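Local coordinates for aminoglycoside N(3)-acetyltransferase (Enterobacter cloacae, PDB 6NP3), which catalyses acetyl transfer from acetyl-CoA to the 3-amino group of 2-deoxystreptamine aminoglycosides and probably confers resistance to antibiotics such as gentamicin, kanamycin and tobramycin, at residues A[139-144]-A[169-174]. Numbering follows the deposited sequence.
Sequences AAYGPR and ALHYAE. With LLL ((2R,3R,4R,5R)-2-((1S,2S,3R,4S,6R)-4,6-diamino-3-((2R,3R,6S)-3-amino-6-(aminomethyl)-tetrahydro-2H-pyran-2-yloxy)-2-hydr oxycyclohexyloxy)-5-methyl-4-(methylamino)-tetrahydro-2H-pyran-3,5-diol), chain B.
Tyr141 and His171 meet at their CB atoms, 3.6 Å apart, and run side by side in the same direction toward the bound gentamicin (LLL). Their rings lie obliquely, with planes at 40°; CG and CD2 of Tyr141 rest against His171 CB. Each ring ends on a different amine of the same cyclohexane ring, the 2-deoxystreptamine core: LLL N12 donates to Tyr141 OH at 3.0 Å, and N32 to His171 NE2 at 2.8 Å. The other ring nitrogen is held as well, since ND1 donates to Glu174 OE2 (2.8 Å, N-H...O angle 164°). Both imidazole partners lie in its plane, whereas ND1 comes to OE2 from above the carboxylate plane. Gripped at its two nitrogens by Glu174 and the antibiotic, the ring is fixed in its rotation. Tyr172, next on the helix, serves the other end of the contact. With CG anti to the backbone N (chi1 -179°), the ring starts beside Tyr141 O, which lies at its edge, 3.4 Å from Tyr172 CB; its CD2 and CE2 then meet Gly142 C and Pro143 N, the latter 3.6 Å from CE2. Pro143 CD also touches CE2, at 4.0 Å. The contact thus joins the loop between helices 128-132 and 146-151 to helix 170-176, with Tyr141 and His171 lining the antibiotic pocket. Phe59 of strand 55-59 meets the Tyr141 ring edge-to-face, helix 222-233 packs on His171 through Val223, and Tyr172 also touches helices 146-151 and 251-265.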
# COMPACT_ATOMS: atom_id res chain seq x y z
N ALA A 139 -4.24 9.24 10.16
CA ALA A 139 -3.25 9.54 9.13
C ALA A 139 -2.93 8.27 8.36
O ALA A 139 -1.79 7.81 8.30
CB ALA A 139 -1.99 10.15 9.75
N ALA A 140 -3.93 7.69 7.71
CA ALA A 140 -3.75 6.39 7.10
C ALA A 140 -2.81 6.45 5.89
O ALA A 140 -1.82 5.71 5.83
CB ALA A 140 -5.09 5.78 6.72
N TYR A 141 -3.14 7.31 4.90
CA TYR A 141 -2.40 7.39 3.65
C TYR A 141 -1.99 8.80 3.30
O TYR A 141 -1.37 9.00 2.25
CB TYR A 141 -3.22 6.84 2.47
CG TYR A 141 -3.84 5.51 2.83
CD1 TYR A 141 -3.06 4.36 2.93
CD2 TYR A 141 -5.18 5.40 3.15
CE1 TYR A 141 -3.61 3.15 3.30
CE2 TYR A 141 -5.73 4.18 3.52
CZ TYR A 141 -4.92 3.06 3.59
OH TYR A 141 -5.45 1.86 3.99
N GLY A 142 -2.26 9.77 4.16
CA GLY A 142 -1.99 11.14 3.82
C GLY A 142 -0.75 11.68 4.50
O GLY A 142 0.17 10.93 4.84
N PRO A 143 -0.73 13.00 4.71
CA PRO A 143 0.41 13.61 5.42
C PRO A 143 0.70 12.86 6.71
O PRO A 143 -0.20 12.43 7.43
CB PRO A 143 -0.04 15.06 5.65
CG PRO A 143 -0.98 15.32 4.47
CD PRO A 143 -1.70 14.02 4.25
N ARG A 144 2.00 12.70 6.97
CA ARG A 144 2.56 12.13 8.19
C ARG A 144 2.52 10.61 8.16
O ARG A 144 2.99 9.97 9.11
CB ARG A 144 1.92 12.68 9.48
CG ARG A 144 2.03 14.20 9.56
CD ARG A 144 1.50 14.76 10.87
NE ARG A 144 2.23 14.21 12.01
CZ ARG A 144 3.29 14.78 12.58
NH1 ARG A 144 3.76 15.93 12.13
NH2 ARG A 144 3.88 14.19 13.60
N ALA A 169 -0.61 4.65 -3.18
CA ALA A 169 -0.07 5.97 -2.95
C ALA A 169 -1.01 7.07 -3.41
O ALA A 169 -0.92 8.19 -2.88
CB ALA A 169 1.27 6.14 -3.62
N LEU A 170 -1.89 6.81 -4.38
CA LEU A 170 -2.84 7.83 -4.81
C LEU A 170 -3.85 8.21 -3.74
O LEU A 170 -4.48 9.26 -3.86
CB LEU A 170 -3.52 7.43 -6.12
CG LEU A 170 -2.69 7.74 -7.37
CD1 LEU A 170 -3.28 7.06 -8.57
CD2 LEU A 170 -2.62 9.24 -7.56
N HIS A 171 -4.04 7.39 -2.70
CA HIS A 171 -4.81 7.88 -1.56
C HIS A 171 -4.19 9.12 -0.92
O HIS A 171 -4.92 9.87 -0.26
CB HIS A 171 -5.09 6.77 -0.55
CG HIS A 171 -5.92 5.65 -1.11
ND1 HIS A 171 -7.18 5.85 -1.62
CD2 HIS A 171 -5.67 4.32 -1.24
CE1 HIS A 171 -7.68 4.70 -2.03
NE2 HIS A 171 -6.78 3.75 -1.81
N TYR A 172 -2.88 9.35 -1.07
CA TYR A 172 -2.32 10.61 -0.58
C TYR A 172 -2.90 11.78 -1.35
O TYR A 172 -3.22 12.83 -0.77
CB TYR A 172 -0.79 10.56 -0.69
CG TYR A 172 -0.12 11.81 -0.19
CD1 TYR A 172 -0.07 12.95 -0.96
CD2 TYR A 172 0.43 11.88 1.07
CE1 TYR A 172 0.49 14.12 -0.50
CE2 TYR A 172 1.02 13.04 1.53
CZ TYR A 172 1.04 14.16 0.74
OH TYR A 172 1.61 15.33 1.23
N ALA A 173 -3.00 11.64 -2.67
CA ALA A 173 -3.58 12.72 -3.46
C ALA A 173 -4.99 13.04 -3.00
O ALA A 173 -5.40 14.21 -2.95
CB ALA A 173 -3.59 12.35 -4.93
N GLU A 174 -5.77 12.01 -2.70
CA GLU A 174 -7.13 12.22 -2.23
C GLU A 174 -7.14 12.97 -0.91
O GLU A 174 -7.98 13.85 -0.70
CB GLU A 174 -7.83 10.86 -2.10
CG GLU A 174 -8.05 10.11 -3.39
CD GLU A 174 -8.79 8.84 -3.25
OE1 GLU A 174 -9.43 8.46 -4.24
OE2 GLU A 174 -8.70 8.18 -2.20
C11 LLL B . -10.51 -1.90 -2.95
O11 LLL B . -9.35 -1.09 -2.60
C21 LLL B . -10.08 -2.82 -4.09
N21 LLL B . -8.83 -3.47 -3.68
C31 LLL B . -9.75 -2.03 -5.30
C41 LLL B . -10.99 -1.26 -5.71
C51 LLL B . -11.44 -0.40 -4.54
O51 LLL B . -11.65 -1.18 -3.40
C61 LLL B . -12.74 0.31 -4.86
N61 LLL B . -13.12 1.11 -3.70
C12 LLL B . -8.07 0.23 1.20
N12 LLL B . -7.87 0.94 2.45
C22 LLL B . -7.86 1.15 -0.00
C32 LLL B . -8.01 0.32 -1.26
N32 LLL B . -7.79 1.16 -2.43
C42 LLL B . -9.40 -0.32 -1.40
C52 LLL B . -9.70 -1.14 -0.14
O52 LLL B . -11.04 -1.55 -0.20
C62 LLL B . -9.49 -0.35 1.14
O62 LLL B . -9.64 -1.23 2.23
C13 LLL B . -10.55 -0.85 3.27
C23 LLL B . -10.01 -1.45 4.56
O23 LLL B . -8.68 -1.00 4.72
C33 LLL B . -9.97 -2.98 4.48
N33 LLL B . -9.55 -3.55 5.78
C43 LLL B . -11.38 -3.49 4.10
O43 LLL B . -12.21 -3.24 5.21
C53 LLL B . -11.90 -2.74 2.86
O53 LLL B . -11.88 -1.35 3.02
C83 LLL B . -11.34 -4.98 3.77
C93 LLL B . -8.41 -4.48 5.60